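Local atomic coordinates of acetyl-CoA hydrolase/transferase family protein (Porphyromonas gingivalis, PDB entry 2NVV), a protein that probably hydrolyses acetyl-CoA or transfers coenzyme A between acetate and another carboxylic acid, and binds zinc. Residues A[66-71]-A[78-83]; A[315-318]-A[323-326]. All coordinates share one frame; numbering follows the deposited sequence.

Overall arrangement
Along the chain from the N terminus, helix 65-73 is the first element to take part in either contact, and interaction 1 ties it to the next strand, 77-81, closing a short loop within a beta-alpha-beta unit of the seven-stranded parallel sheet. Much later, interaction 2 closes another short loop, bringing the end of helix 311-318 against helix 321-324. The two are in series: interaction 1 is complete before interaction 2 begins, so they neither nest nor cross. Their centres lie 31 Å apart and their nearest atoms about 14 Å apart. One is a buried ion pair, the other an apolar contact over an aromatic ring.

Interaction 1 of 2, residues A[66-71]-A[78-83]; sequences RLDGVL and KFRTPY
Asp68 and Arg80 pair inside the beta-alpha-beta unit formed by strand 55-58, helix 65-73 and strand 77-81, joining the crossover helix to the strand that follows it. Their CA atoms are 9.3 Å apart, so the side chains alone span the gap. Arg80 presents the side of its guanidinium: NE donates to Asp68 OD1 at 2.8 Å, and NH1 donates to Asp68 OD2 at 3.1 Å. The N-H...O angles, 168° and 166°, mark both bonds as nearly straight, and both acceptors lie close to the guanidinium plane. OD2 is met at its syn lone pair; OD1 is approached on its syn side as well, but from somewhat out of the carboxylate plane. With the two planes only 26° apart, this is a side-on, bidentate salt bridge. Arg80 reaches it by extending CG anti to its backbone N and then bending at chi2, which sets the NE and NH1 edge against the Asp68 carboxylate.

Neither end depends on the pair alone. Thr63 OG1 hydrogen-bonds Asp68 OD2, and NH1 also donates to Ala61 O. A further bond from Arg80 NH1 to Tyr83 O, 2.8 Å long, is weak because it is strongly bent. Met57 of the neighbouring strand and Leu89 of helix 87-94 touch both partners, which are buried. Two bonds in nearly one plane restrict rotation of the guanidinium, whose nearby charge probably favours the ionised form of Asp68 despite its burial.

Interaction 2 of 2, residues A[315-318]-A[323-326]; sequences QDIY and FFKD
The Phe324 ring has Ile317 on one face and its own chain neighbour, Phe323, on the other. Ile317 CG1 stands 3.9 Å from the centroid of the Phe324 ring and only 9° off the ring normal, a CH-pi contact centred over the face. On the opposite face, Phe323 CD2 sits over the ring centre, 3.5 Å above the plane of Phe324; conversely, Phe324 CD1 lies in the plane of the Phe323 ring, at its edge. The carboxylate of Asp316 comes in obliquely: OD2 of Asp316 is 3.8 Å from Phe324 CZ, and the carboxylate plane is turned 80° from the ring plane.

Ile317 uses more than one atom. Its CG2 branch meets the base of the aromatic side chain, 3.8 Å from Phe324 CB, while Ile317 CA itself lies 3.7 Å from Phe324 CD1. The two side chains cross at about a right angle. With chi1 near -68°, Ile317 holds CG1 beside its backbone N and CG2 beside its carbonyl carbon, so the two branches reach different parts of the phenylalanine.

In the fold, this is a contact between consecutive short helices, 311-318 and 321-324, with a short turn containing Asn320 between them. The Ile317 and Phe324 CA atoms approach to 6.2 Å. Asn320 ND2 hydrogen-bonds Asp316 O, fastening the turn to the end of the first helix. Helix 288-295 also packs here: Ile291 touches both Ile317 and Phe324, and Met294 and Lys295 touch Phe324. The charge of Asp316 is matched by a salt bridge from Lys295 NZ to OD2, the same oxygen that lies near the Phe324 ring.

Interaction 1 of 2, residues A[66-71]-A[78-83]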
loop_
_atom_site.group_PDB
_atom_site.type_symbol
_atom_site.label_atom_id
_atom_site.label_comp_id
_atom_site.label_asym_id
_atom_site.label_seq_id
_atom_site.Cartn_x
_atom_site.Cartn_y
_atom_site.Cartn_z
ATOM N N ARG A 66 -13.763 22.756 -17.927
ATOM C CA ARG A 66 -14.920 23.560 -17.537
ATOM C C ARG A 66 -15.299 23.318 -16.085
ATOM O O ARG A 66 -16.415 23.606 -15.663
ATOM C CB ARG A 66 -16.087 23.226 -18.458
ATOM C CG ARG A 66 -15.670 23.273 -19.909
ATOM C CD ARG A 66 -16.510 22.357 -20.743
ATOM N NE ARG A 66 -17.835 22.899 -20.962
ATOM C CZ ARG A 66 -18.788 22.255 -21.615
ATOM N NH1 ARG A 66 -18.547 21.038 -22.105
ATOM N NH2 ARG A 66 -19.970 22.829 -21.786
ATOM N N LEU A 67 -14.344 22.786 -15.334
ATOM C CA LEU A 67 -14.519 22.496 -13.926
ATOM C C LEU A 67 -13.260 23.039 -13.238
ATOM O O LEU A 67 -13.244 24.179 -12.756
ATOM C CB LEU A 67 -14.634 20.985 -13.716
ATOM C CG LEU A 67 -15.275 20.398 -12.445
ATOM C CD1 LEU A 67 -14.862 21.193 -11.202
ATOM C CD2 LEU A 67 -16.761 20.392 -12.602
ATOM N N ASP A 68 -12.202 22.234 -13.208
ATOM C CA ASP A 68 -10.957 22.657 -12.578
ATOM C C ASP A 68 -10.355 23.844 -13.315
ATOM O O ASP A 68 -9.899 24.803 -12.711
ATOM C CB ASP A 68 -9.931 21.522 -12.578
ATOM C CG ASP A 68 -10.232 20.462 -11.556
ATOM O OD1 ASP A 68 -10.594 20.825 -10.421
ATOM O OD2 ASP A 68 -10.086 19.264 -11.884
ATOM N N GLY A 69 -10.342 23.764 -14.637
ATOM C CA GLY A 69 -9.778 24.843 -15.421
ATOM C C GLY A 69 -10.397 26.192 -15.126
ATOM O O GLY A 69 -9.713 27.123 -14.698
ATOM N N VAL A 70 -11.699 26.301 -15.352
ATOM C CA VAL A 70 -12.392 27.555 -15.119
ATOM C C VAL A 70 -12.279 28.005 -13.648
ATOM O O VAL A 70 -12.073 29.192 -13.365
ATOM C CB VAL A 70 -13.884 27.441 -15.542
ATOM C CG1 VAL A 70 -14.635 26.493 -14.617
ATOM C CG2 VAL A 70 -14.518 28.812 -15.543
ATOM N N LEU A 71 -12.390 27.056 -12.721
ATOM C CA LEU A 71 -12.316 27.365 -11.300
ATOM C C LEU A 71 -10.919 27.828 -10.905
ATOM O O LEU A 71 -10.759 28.709 -10.057
ATOM C CB LEU A 71 -12.732 26.138 -10.481
ATOM C CG LEU A 71 -14.103 26.143 -9.772
ATOM C CD1 LEU A 71 -14.982 27.296 -10.257
ATOM C CD2 LEU A 71 -14.793 24.791 -9.993
ATOM N N LYS A 78 -9.882 26.797 -2.770
ATOM C CA LYS A 78 -9.252 26.879 -1.453
ATOM C C LYS A 78 -8.452 25.601 -1.207
ATOM O O LYS A 78 -7.363 25.639 -0.632
ATOM C CB LYS A 78 -10.289 27.107 -0.338
ATOM C CG LYS A 78 -11.032 25.881 0.147
ATOM C CD LYS A 78 -11.822 26.189 1.437
ATOM C CE LYS A 78 -10.904 26.732 2.528
ATOM N NZ LYS A 78 -11.597 26.903 3.849
ATOM N N PHE A 79 -8.994 24.469 -1.640
ATOM C CA PHE A 79 -8.290 23.200 -1.517
ATOM C C PHE A 79 -8.896 22.215 -2.505
ATOM O O PHE A 79 -10.076 22.307 -2.838
ATOM C CB PHE A 79 -8.323 22.665 -0.071
ATOM C CG PHE A 79 -9.606 21.975 0.319
ATOM C CD1 PHE A 79 -9.946 20.739 -0.231
ATOM C CD2 PHE A 79 -10.459 22.551 1.267
ATOM C CE1 PHE A 79 -11.110 20.074 0.151
ATOM C CE2 PHE A 79 -11.630 21.900 1.662
ATOM C CZ PHE A 79 -11.957 20.648 1.096
ATOM N N ARG A 80 -8.074 21.275 -2.968
ATOM C CA ARG A 80 -8.495 20.292 -3.963
ATOM C C ARG A 80 -8.046 18.854 -3.667
ATOM O O ARG A 80 -6.921 18.620 -3.216
ATOM C CB ARG A 80 -7.951 20.722 -5.329
ATOM C CG ARG A 80 -8.269 19.792 -6.476
ATOM C CD ARG A 80 -9.683 19.997 -6.975
ATOM N NE ARG A 80 -9.909 19.237 -8.201
ATOM C CZ ARG A 80 -9.947 17.913 -8.268
ATOM N NH1 ARG A 80 -10.143 17.308 -9.435
ATOM N NH2 ARG A 80 -9.805 17.197 -7.168
ATOM N N THR A 81 -8.940 17.903 -3.942
ATOM C CA THR A 81 -8.683 16.472 -3.751
ATOM C C THR A 81 -9.628 15.685 -4.656
ATOM O O THR A 81 -10.725 16.144 -4.969
ATOM C CB THR A 81 -8.963 15.994 -2.318
ATOM O OG1 THR A 81 -9.133 17.117 -1.453
ATOM C CG2 THR A 81 -7.818 15.147 -1.814
ATOM N N PRO A 82 -9.242 14.460 -5.038
ATOM C CA PRO A 82 -7.998 13.793 -4.669
ATOM C C PRO A 82 -7.028 13.633 -5.846
ATOM O O PRO A 82 -5.860 13.278 -5.658
ATOM C CB PRO A 82 -8.501 12.460 -4.150
ATOM C CG PRO A 82 -9.575 12.134 -5.160
ATOM C CD PRO A 82 -10.247 13.470 -5.471
ATOM N N TYR A 83 -7.519 13.908 -7.052
ATOM C CA TYR A 83 -6.732 13.783 -8.268
ATOM C C TYR A 83 -7.173 14.866 -9.246
ATOM O O TYR A 83 -8.363 15.179 -9.332
ATOM C CB TYR A 83 -6.981 12.407 -8.895
ATOM C CG TYR A 83 -6.190 12.094 -10.150
ATOM C CD1 TYR A 83 -4.986 11.390 -10.085
ATOM C CD2 TYR A 83 -6.657 12.473 -11.407
ATOM C CE1 TYR A 83 -4.272 11.066 -11.244
ATOM C CE2 TYR A 83 -5.953 12.162 -12.562
ATOM C CZ TYR A 83 -4.767 11.458 -12.479
ATOM O OH TYR A 83 -4.077 11.126 -13.628
#

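Interaction 2 of 2, residues A[315-318]-A[323-326]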
loop_
_atom_site.group_PDB
_atom_site.type_symbol
_atom_site.label_atom_id
_atom_site.label_comp_id
_atom_site.label_asym_id
_atom_site.label_seq_id
_atom_site.Cartn_x
_atom_site.Cartn_y
_atom_site.Cartn_z
ATOM N N GLN A 315 -21.607 7.196 -28.942
ATOM C CA GLN A 315 -22.819 7.151 -29.759
ATOM C C GLN A 315 -23.066 5.726 -30.233
ATOM O O GLN A 315 -24.215 5.292 -30.345
ATOM C CB GLN A 315 -22.706 8.087 -30.960
ATOM C CG GLN A 315 -22.529 9.546 -30.572
ATOM C CD GLN A 315 -22.612 10.494 -31.754
ATOM O OE1 GLN A 315 -21.911 10.323 -32.755
ATOM N NE2 GLN A 315 -23.472 11.512 -31.640
ATOM N N ASP A 316 -21.991 4.989 -30.496
ATOM C CA ASP A 316 -22.141 3.611 -30.934
ATOM C C ASP A 316 -22.712 2.756 -29.797
ATOM O O ASP A 316 -23.547 1.867 -30.015
ATOM C CB ASP A 316 -20.794 3.052 -31.395
ATOM C CG ASP A 316 -20.880 1.594 -31.829
ATOM O OD1 ASP A 316 -21.827 1.233 -32.558
ATOM O OD2 ASP A 316 -19.989 0.811 -31.448
ATOM N N ILE A 317 -22.257 3.027 -28.578
ATOM C CA ILE A 317 -22.733 2.299 -27.415
ATOM C C ILE A 317 -24.215 2.588 -27.194
ATOM O O ILE A 317 -25.027 1.674 -27.088
ATOM C CB ILE A 317 -21.931 2.698 -26.154
ATOM C CG1 ILE A 317 -20.487 2.204 -26.286
ATOM C CG2 ILE A 317 -22.584 2.117 -24.898
ATOM C CD1 ILE A 317 -19.569 2.642 -25.166
ATOM N N TYR A 318 -24.566 3.865 -27.135
ATOM C CA TYR A 318 -25.956 4.261 -26.925
ATOM C C TYR A 318 -26.906 3.789 -28.022
ATOM O O TYR A 318 -28.119 3.698 -27.796
ATOM C CB TYR A 318 -26.052 5.777 -26.800
ATOM C CG TYR A 318 -25.436 6.327 -25.546
ATOM C CD1 TYR A 318 -25.231 7.696 -25.394
ATOM C CD2 TYR A 318 -25.073 5.485 -24.499
ATOM C CE1 TYR A 318 -24.682 8.216 -24.223
ATOM C CE2 TYR A 318 -24.521 5.993 -23.330
ATOM C CZ TYR A 318 -24.331 7.356 -23.196
ATOM O OH TYR A 318 -23.804 7.847 -22.029
ATOM N N PHE A 323 -26.070 -4.642 -27.090
ATOM C CA PHE A 323 -24.810 -5.339 -26.991
ATOM C C PHE A 323 -23.971 -4.926 -25.778
ATOM O O PHE A 323 -23.430 -5.783 -25.083
ATOM C CB PHE A 323 -24.023 -5.090 -28.283
ATOM C CG PHE A 323 -22.657 -5.706 -28.298
ATOM C CD1 PHE A 323 -22.495 -7.067 -28.554
ATOM C CD2 PHE A 323 -21.529 -4.930 -28.049
ATOM C CE1 PHE A 323 -21.222 -7.641 -28.562
ATOM C CE2 PHE A 323 -20.251 -5.495 -28.053
ATOM C CZ PHE A 323 -20.095 -6.847 -28.310
ATOM N N PHE A 324 -23.880 -3.624 -25.518
ATOM C CA PHE A 324 -23.051 -3.115 -24.429
ATOM C C PHE A 324 -23.610 -3.110 -23.015
ATOM O O PHE A 324 -22.866 -3.292 -22.064
ATOM C CB PHE A 324 -22.573 -1.701 -24.768
ATOM C CG PHE A 324 -21.789 -1.614 -26.045
ATOM C CD1 PHE A 324 -22.437 -1.434 -27.260
ATOM C CD2 PHE A 324 -20.409 -1.735 -26.034
ATOM C CE1 PHE A 324 -21.721 -1.376 -28.448
ATOM C CE2 PHE A 324 -19.678 -1.682 -27.209
ATOM C CZ PHE A 324 -20.336 -1.501 -28.424
ATOM N N LYS A 325 -24.911 -2.901 -22.884
ATOM C CA LYS A 325 -25.565 -2.821 -21.580
ATOM C C LYS A 325 -25.149 -3.867 -20.543
ATOM O O LYS A 325 -24.870 -3.533 -19.389
ATOM C CB LYS A 325 -27.084 -2.862 -21.761
ATOM C CG LYS A 325 -27.851 -2.257 -20.602
ATOM C CD LYS A 325 -29.185 -1.686 -21.079
ATOM C CE LYS A 325 -29.870 -0.937 -19.955
ATOM N NZ LYS A 325 -28.901 -0.024 -19.308
ATOM N N ASP A 326 -25.101 -5.123 -20.962
ATOM C CA ASP A 326 -24.732 -6.225 -20.081
ATOM C C ASP A 326 -23.231 -6.537 -20.076
ATOM O O ASP A 326 -22.807 -7.553 -19.521
ATOM C CB ASP A 326 -25.501 -7.478 -20.497
ATOM C CG ASP A 326 -25.434 -7.717 -22.000
ATOM O OD1 ASP A 326 -26.000 -6.893 -22.758
ATOM O OD2 ASP A 326 -24.811 -8.715 -22.427
#